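Local coordinates for Lpg2148(MvcA) (Legionella pneumophila subsp. pneumophila str. Philadelphia 1, PDB 6K11), which is a Legionella effector that probably acts on the ubiquitin-conjugating enzyme UBE2N, removing ubiquitin from it through a deamidase-type activity, at residues 17-22 and 356-361; 351-356 and 362-367; 216-219 and 224-227. All coordinates share one frame; numbering follows the deposited sequence.

Interaction 1: residues 17-22 and 356-361; sequences QSYGVM and ENPSDK
S18 and P358 make the first touch, where the last turn of helix 4-19 lies against the first turn of helix 358-381; their CA atoms are 5.7 Å apart, the nearest such pair between 17-22 and 356-361. Two parts of S18 meet the proline ring: S18 O lies 3.5 Å from P358 CB, and S18 CB lies 3.9 Å from the same carbon. Y19 closes on P358 from the next position. With CG anti to its carbonyl carbon (chi1 -59°), its ring swings toward the proline, bringing Y19 CE1 to 3.5 Å from P358 CB in an oblique approach, while S18 CB sits 3.8 Å above the centre of one ring face. The phenol oxygen is held by Q347 of helix 336-351. At G20 the chain leaves helical geometry with positive phi, and this turn brings M22 round to K361. The M22 chain, bent at chi3 (82°), crosses K361 at about a right angle: M22 SD is 3.9 Å from K361 O and 4.1 Å from K361 CB. The lysine tip leads away to the carbonyls of H353 and G355, and I350 touches Y19, M22 and K361 alike. With 238 Å² buried and every approach of van der Waals type, the contact joins two helix ends by packing carbon and sulfur against side chains and backbone carbonyls; Y19 OH and K361 NZ are bonded to other parts of the chain.

Interaction 2: residues 351-356 and 362-367; sequences DTHPGE and VENYRN
The turn between helices 336-351 and 358-381 folds back on the second of them, and H353 and P354 meet N364 and Y365 there. N364 lies at the centre of this contact. Its CG, anti to the backbone N (chi1 173°), reaches out to the loop, where N364 OD1 comes 3.3 Å from P354 CD and 3.5 Å from H353 CD2. The oxygen reaches the imidazole at its edge, near the ring plane, with amide and ring planes turned 75° apart. N364 OD1 accepts a hydrogen bond from R368 NH1, one turn further along the helix. P354 O also packs on this side chain, 3.5 Å from N364 CB. H353 also reaches Y365: H353 NE2 lies in the plane of the phenol ring, at its edge, 3.6 Å from Y365 CD1. The planes are inclined at 59° and the centroids 5.8 Å apart, an oblique pair. The other ring nitrogen, ND1, is bonded to F349 O, which would fix the rotation of the ring, and Y365 OH reaches V26 O. The arrangement is that of a helix-loop-helix connection whose loop residues, H353 and P354, pack on the second helix.

Interaction 3: residues 216-219 and 224-227; sequences DIFN and RFDF
An aromatic cluster of F218, F225 and F227 closes the end of helix 206-220 against the loop that returns the chain to strand 228-238. F218 is the member common to both pairs. Its CG is anti to the backbone N (chi1 -172°), which carries the ring off the helix to where its rim meets both loop phenylalanines. Against F225 the planes are near parallel, at 12°, but slid apart: the centroids are 5.0 Å from each other and the rings barely overlap. The closest approach is correspondingly local, F218 CE1 to F225 CE2 at 3.4 Å, with F225 CD2 also near. F227 is met differently. The two side chains come from opposite directions and touch rim to rim, F218 CZ and F227 CZ being 3.6 Å apart, with F218 CE2 equally near that atom and the planes inclined at 30°; neither ring covers the face of the other.

The 216-219 segment and most of the returning loop fall in the MvcA insertion domain, and the cluster extends into its mixed sheet: F162, from strand 160-163, meets both F218 and F225 edge-to-face, and F170, from strand 169-171, meets F225 in the same T-shaped manner. F227, by contrast, is paired through its backbone with D130, next to strand 120-129 of the other sheet, so the rings lie between the mixed sheet and the antiparallel sheet. R224 flanks the cluster, its CB 3.7 Å above the F225 ring plane toward the rim, while its guanidinium is bonded to Q221 and N171 O.

From the N terminus, helix 4-19 supplies the first half of interaction 1, whose loop stays open until 356-361, 334 residues on. Nested inside that span, interaction 3 closes a short loop where the chain leaves helix 206-220 for strand 228-238, on the opposite side of the chain's centre, with centres about 49 Å apart. Interaction 2 opens at 351-356, before interaction 1 has closed, and ends at 362-367, so the two cross along the chain. They share E356 and helix 358-381 and touch directly: M22 CE packs 3.4 Å from H353 ND1. Together they tie helix 4-19 to the last helix and the loop before it; interaction 3 ties helix 206-220 to the loop after it.

Interaction 1: residues 17-22 and 356-361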
# COMPACT_ATOMS: atom_id res chain seq x y z
N GLN A 17 -18.68 -1.48 9.51
CA GLN A 17 -18.93 -0.45 10.53
C GLN A 17 -19.03 -1.06 11.92
O GLN A 17 -18.52 -0.49 12.89
CB GLN A 17 -20.22 0.32 10.24
CG GLN A 17 -20.19 1.28 9.07
CD GLN A 17 -21.56 1.84 8.77
OE1 GLN A 17 -22.58 1.24 9.11
NE2 GLN A 17 -21.60 3.01 8.14
N SER A 18 -19.71 -2.21 12.04
CA SER A 18 -19.97 -2.79 13.35
C SER A 18 -18.80 -3.62 13.87
O SER A 18 -18.53 -3.59 15.07
CB SER A 18 -21.25 -3.64 13.30
OG SER A 18 -22.41 -2.80 13.22
N TYR A 19 -18.08 -4.35 13.00
CA TYR A 19 -17.24 -5.44 13.47
C TYR A 19 -15.74 -5.30 13.21
O TYR A 19 -14.98 -6.15 13.69
CB TYR A 19 -17.71 -6.77 12.87
CG TYR A 19 -19.14 -7.09 13.21
CD1 TYR A 19 -19.57 -7.17 14.53
CD2 TYR A 19 -20.08 -7.33 12.19
CE1 TYR A 19 -20.89 -7.47 14.84
CE2 TYR A 19 -21.40 -7.61 12.49
CZ TYR A 19 -21.80 -7.70 13.81
OH TYR A 19 -23.11 -8.02 14.07
N GLY A 20 -15.31 -4.28 12.46
CA GLY A 20 -13.89 -4.00 12.25
C GLY A 20 -13.00 -5.19 11.91
O GLY A 20 -13.17 -5.84 10.87
N VAL A 21 -12.04 -5.47 12.79
CA VAL A 21 -11.03 -6.49 12.54
C VAL A 21 -11.64 -7.88 12.37
O VAL A 21 -11.02 -8.75 11.74
CB VAL A 21 -9.97 -6.48 13.68
CG1 VAL A 21 -10.60 -6.91 15.01
CG2 VAL A 21 -8.76 -7.34 13.33
N MET A 22 -12.83 -8.13 12.93
CA MET A 22 -13.43 -9.45 12.83
C MET A 22 -13.76 -9.82 11.38
O MET A 22 -13.94 -11.01 11.08
CB MET A 22 -14.71 -9.54 13.67
CG MET A 22 -14.54 -9.32 15.17
SD MET A 22 -16.05 -9.38 16.12
CE MET A 22 -16.25 -11.20 16.35
N GLU A 356 -23.06 -9.00 23.69
CA GLU A 356 -24.40 -8.53 23.38
C GLU A 356 -24.39 -7.55 22.20
O GLU A 356 -25.18 -7.70 21.26
CB GLU A 356 -25.01 -7.87 24.62
CG GLU A 356 -26.39 -7.27 24.37
CD GLU A 356 -26.91 -6.51 25.58
OE1 GLU A 356 -26.47 -6.80 26.72
OE2 GLU A 356 -27.78 -5.63 25.40
N ASN A 357 -23.53 -6.51 22.26
CA ASN A 357 -23.34 -5.52 21.20
C ASN A 357 -22.18 -5.91 20.31
O ASN A 357 -21.28 -6.65 20.73
CB ASN A 357 -23.05 -4.12 21.79
CG ASN A 357 -24.15 -3.61 22.70
OD1 ASN A 357 -23.90 -3.24 23.85
ND2 ASN A 357 -25.37 -3.53 22.17
N PRO A 358 -22.13 -5.41 19.07
CA PRO A 358 -20.92 -5.62 18.25
C PRO A 358 -19.63 -5.19 18.94
O PRO A 358 -18.61 -5.89 18.82
CB PRO A 358 -21.21 -4.77 17.00
CG PRO A 358 -22.71 -4.76 16.91
CD PRO A 358 -23.19 -4.71 18.33
N SER A 359 -19.65 -4.07 19.67
CA SER A 359 -18.46 -3.63 20.40
C SER A 359 -18.01 -4.68 21.42
O SER A 359 -16.80 -4.88 21.62
CB SER A 359 -18.74 -2.29 21.09
OG SER A 359 -19.77 -2.41 22.07
N ASP A 360 -18.97 -5.34 22.09
CA ASP A 360 -18.66 -6.43 23.01
C ASP A 360 -17.97 -7.59 22.31
O ASP A 360 -17.06 -8.21 22.86
CB ASP A 360 -19.93 -6.94 23.70
CG ASP A 360 -20.63 -5.89 24.55
OD1 ASP A 360 -19.93 -5.10 25.25
OD2 ASP A 360 -21.89 -5.86 24.53
N LYS A 361 -18.44 -7.95 21.11
CA LYS A 361 -17.84 -9.07 20.39
C LYS A 361 -16.43 -8.73 19.92
O LYS A 361 -15.54 -9.58 19.94
CB LYS A 361 -18.72 -9.48 19.21
CG LYS A 361 -20.14 -9.90 19.56
CD LYS A 361 -20.83 -10.56 18.35
CE LYS A 361 -22.32 -10.84 18.60
NZ LYS A 361 -22.51 -11.86 19.67

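Interaction 2: residues 351-356 and 362-367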
# COMPACT_ATOMS: atom_id res chain seq x y z
N ASP A 351 -21.21 -14.08 14.85
CA ASP A 351 -22.32 -14.38 15.76
C ASP A 351 -21.91 -15.36 16.85
O ASP A 351 -22.50 -15.36 17.94
CB ASP A 351 -23.52 -14.98 15.01
CG ASP A 351 -24.26 -13.99 14.12
OD1 ASP A 351 -24.18 -12.76 14.34
OD2 ASP A 351 -24.95 -14.47 13.18
N THR A 352 -20.92 -16.22 16.58
CA THR A 352 -20.52 -17.19 17.59
C THR A 352 -19.71 -16.57 18.72
O THR A 352 -19.50 -17.24 19.74
CB THR A 352 -19.70 -18.35 16.97
OG1 THR A 352 -18.40 -17.91 16.53
CG2 THR A 352 -20.45 -19.03 15.82
N HIS A 353 -19.23 -15.32 18.57
CA HIS A 353 -18.44 -14.72 19.64
C HIS A 353 -19.36 -14.18 20.74
O HIS A 353 -20.34 -13.49 20.43
CB HIS A 353 -17.57 -13.59 19.09
CG HIS A 353 -16.45 -14.07 18.22
ND1 HIS A 353 -16.65 -14.55 16.94
CD2 HIS A 353 -15.12 -14.16 18.44
CE1 HIS A 353 -15.49 -14.91 16.42
NE2 HIS A 353 -14.55 -14.69 17.31
N PRO A 354 -19.08 -14.49 22.00
CA PRO A 354 -19.86 -13.91 23.10
C PRO A 354 -19.84 -12.39 23.02
O PRO A 354 -18.81 -11.78 22.70
CB PRO A 354 -19.14 -14.41 24.36
CG PRO A 354 -18.29 -15.53 23.92
CD PRO A 354 -17.93 -15.27 22.49
N GLY A 355 -20.98 -11.79 23.32
CA GLY A 355 -21.07 -10.34 23.36
C GLY A 355 -22.42 -9.86 22.89
O GLY A 355 -22.88 -10.25 21.81
N GLU A 356 -23.06 -9.00 23.69
CA GLU A 356 -24.40 -8.53 23.38
C GLU A 356 -24.39 -7.55 22.20
O GLU A 356 -25.18 -7.70 21.26
CB GLU A 356 -25.01 -7.87 24.62
CG GLU A 356 -26.39 -7.27 24.37
CD GLU A 356 -26.91 -6.51 25.58
OE1 GLU A 356 -26.47 -6.80 26.72
OE2 GLU A 356 -27.78 -5.63 25.40
N VAL A 362 -16.21 -7.48 19.49
CA VAL A 362 -14.86 -7.08 19.08
C VAL A 362 -13.89 -7.18 20.26
O VAL A 362 -12.77 -7.67 20.12
CB VAL A 362 -14.87 -5.67 18.46
CG1 VAL A 362 -13.44 -5.15 18.23
CG2 VAL A 362 -15.64 -5.68 17.12
N GLU A 363 -14.34 -6.76 21.46
CA GLU A 363 -13.50 -6.89 22.66
C GLU A 363 -13.24 -8.35 23.01
O GLU A 363 -12.14 -8.69 23.47
CB GLU A 363 -14.13 -6.18 23.86
CG GLU A 363 -14.10 -4.64 23.78
CD GLU A 363 -12.71 -4.09 23.51
OE1 GLU A 363 -11.81 -4.30 24.37
OE2 GLU A 363 -12.51 -3.48 22.43
N ASN A 364 -14.24 -9.22 22.85
CA ASN A 364 -14.01 -10.65 23.07
C ASN A 364 -12.93 -11.17 22.13
O ASN A 364 -12.03 -11.92 22.54
CB ASN A 364 -15.32 -11.42 22.87
CG ASN A 364 -15.13 -12.94 22.91
OD1 ASN A 364 -15.10 -13.61 21.87
ND2 ASN A 364 -15.01 -13.48 24.12
N TYR A 365 -13.00 -10.78 20.85
CA TYR A 365 -12.02 -11.20 19.86
C TYR A 365 -10.62 -10.70 20.21
O TYR A 365 -9.64 -11.46 20.15
CB TYR A 365 -12.45 -10.69 18.48
CG TYR A 365 -11.60 -11.14 17.33
CD1 TYR A 365 -11.81 -12.39 16.72
CD2 TYR A 365 -10.61 -10.32 16.81
CE1 TYR A 365 -11.03 -12.79 15.66
CE2 TYR A 365 -9.84 -10.70 15.74
CZ TYR A 365 -10.05 -11.94 15.17
OH TYR A 365 -9.27 -12.32 14.11
N ARG A 366 -10.51 -9.41 20.54
CA ARG A 366 -9.22 -8.85 20.94
C ARG A 366 -8.66 -9.56 22.16
O ARG A 366 -7.45 -9.83 22.23
CB ARG A 366 -9.36 -7.36 21.25
CG ARG A 366 -9.52 -6.45 20.06
CD ARG A 366 -10.03 -5.10 20.55
NE ARG A 366 -9.87 -4.08 19.52
CZ ARG A 366 -10.30 -2.83 19.62
NH1 ARG A 366 -10.95 -2.41 20.71
NH2 ARG A 366 -10.08 -1.99 18.62
N ASN A 367 -9.50 -9.81 23.17
CA ASN A 367 -9.00 -10.41 24.40
C ASN A 367 -8.52 -11.84 24.16
O ASN A 367 -7.51 -12.27 24.74
CB ASN A 367 -10.09 -10.37 25.49
CG ASN A 367 -10.41 -8.93 25.94
OD1 ASN A 367 -9.71 -7.99 25.60
ND2 ASN A 367 -11.49 -8.77 26.69

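Interaction 3: residues 216-219 and 224-227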
# COMPACT_ATOMS: atom_id res chain seq x y z
N ASP A 216 25.57 9.63 -15.65
CA ASP A 216 25.39 9.25 -17.05
C ASP A 216 25.32 7.73 -17.19
O ASP A 216 24.43 7.20 -17.87
CB ASP A 216 26.54 9.78 -17.91
CG ASP A 216 26.51 11.29 -18.08
OD1 ASP A 216 25.43 11.91 -17.94
OD2 ASP A 216 27.58 11.86 -18.39
N ILE A 217 26.27 7.02 -16.56
CA ILE A 217 26.30 5.56 -16.61
C ILE A 217 24.96 4.99 -16.14
O ILE A 217 24.38 4.11 -16.78
CB ILE A 217 27.47 5.03 -15.75
CG1 ILE A 217 28.82 5.27 -16.44
CG2 ILE A 217 27.32 3.55 -15.41
CD1 ILE A 217 30.02 5.09 -15.52
N PHE A 218 24.44 5.54 -15.04
CA PHE A 218 23.17 5.10 -14.48
C PHE A 218 22.01 5.40 -15.43
O PHE A 218 21.19 4.52 -15.71
CB PHE A 218 22.94 5.76 -13.13
CG PHE A 218 21.75 5.23 -12.37
CD1 PHE A 218 21.78 3.97 -11.80
CD2 PHE A 218 20.61 6.00 -12.23
CE1 PHE A 218 20.69 3.49 -11.09
CE2 PHE A 218 19.51 5.52 -11.53
CZ PHE A 218 19.56 4.27 -10.95
N ASN A 219 21.92 6.65 -15.91
CA ASN A 219 20.82 7.03 -16.80
C ASN A 219 20.79 6.19 -18.07
O ASN A 219 19.71 5.93 -18.62
CB ASN A 219 20.92 8.51 -17.19
CG ASN A 219 20.68 9.45 -16.02
OD1 ASN A 219 20.22 9.03 -14.96
ND2 ASN A 219 21.00 10.73 -16.21
N ARG A 224 16.72 -0.99 -16.96
CA ARG A 224 16.91 -2.19 -16.15
C ARG A 224 16.13 -2.14 -14.84
O ARG A 224 15.92 -3.19 -14.21
CB ARG A 224 18.38 -2.39 -15.78
CG ARG A 224 19.33 -2.66 -16.92
CD ARG A 224 20.77 -2.74 -16.38
NE ARG A 224 21.04 -3.94 -15.59
CZ ARG A 224 22.11 -4.08 -14.81
NH1 ARG A 224 22.99 -3.09 -14.74
NH2 ARG A 224 22.32 -5.19 -14.12
N PHE A 225 15.73 -0.96 -14.39
CA PHE A 225 15.24 -0.79 -13.04
C PHE A 225 13.78 -0.35 -13.04
O PHE A 225 13.26 0.14 -14.04
CB PHE A 225 16.05 0.26 -12.29
CG PHE A 225 17.52 0.21 -12.58
CD1 PHE A 225 18.24 -0.94 -12.30
CD2 PHE A 225 18.17 1.31 -13.11
CE1 PHE A 225 19.60 -0.99 -12.55
CE2 PHE A 225 19.52 1.26 -13.37
CZ PHE A 225 20.24 0.11 -13.09
N ASP A 226 13.15 -0.52 -11.88
CA ASP A 226 11.78 -0.07 -11.64
C ASP A 226 11.86 0.89 -10.46
O ASP A 226 12.13 0.48 -9.33
CB ASP A 226 10.85 -1.26 -11.36
CG ASP A 226 9.38 -0.86 -11.16
OD1 ASP A 226 9.02 0.33 -11.31
OD2 ASP A 226 8.57 -1.76 -10.85
N PHE A 227 11.72 2.19 -10.74
CA PHE A 227 11.76 3.20 -9.69
C PHE A 227 10.41 3.43 -9.02
O PHE A 227 10.32 4.21 -8.07
CB PHE A 227 12.26 4.53 -10.24
CG PHE A 227 13.62 4.46 -10.86
CD1 PHE A 227 14.63 3.72 -10.26
CD2 PHE A 227 13.90 5.16 -12.03
CE1 PHE A 227 15.89 3.67 -10.82
CE2 PHE A 227 15.17 5.12 -12.60
CZ PHE A 227 16.16 4.37 -12.00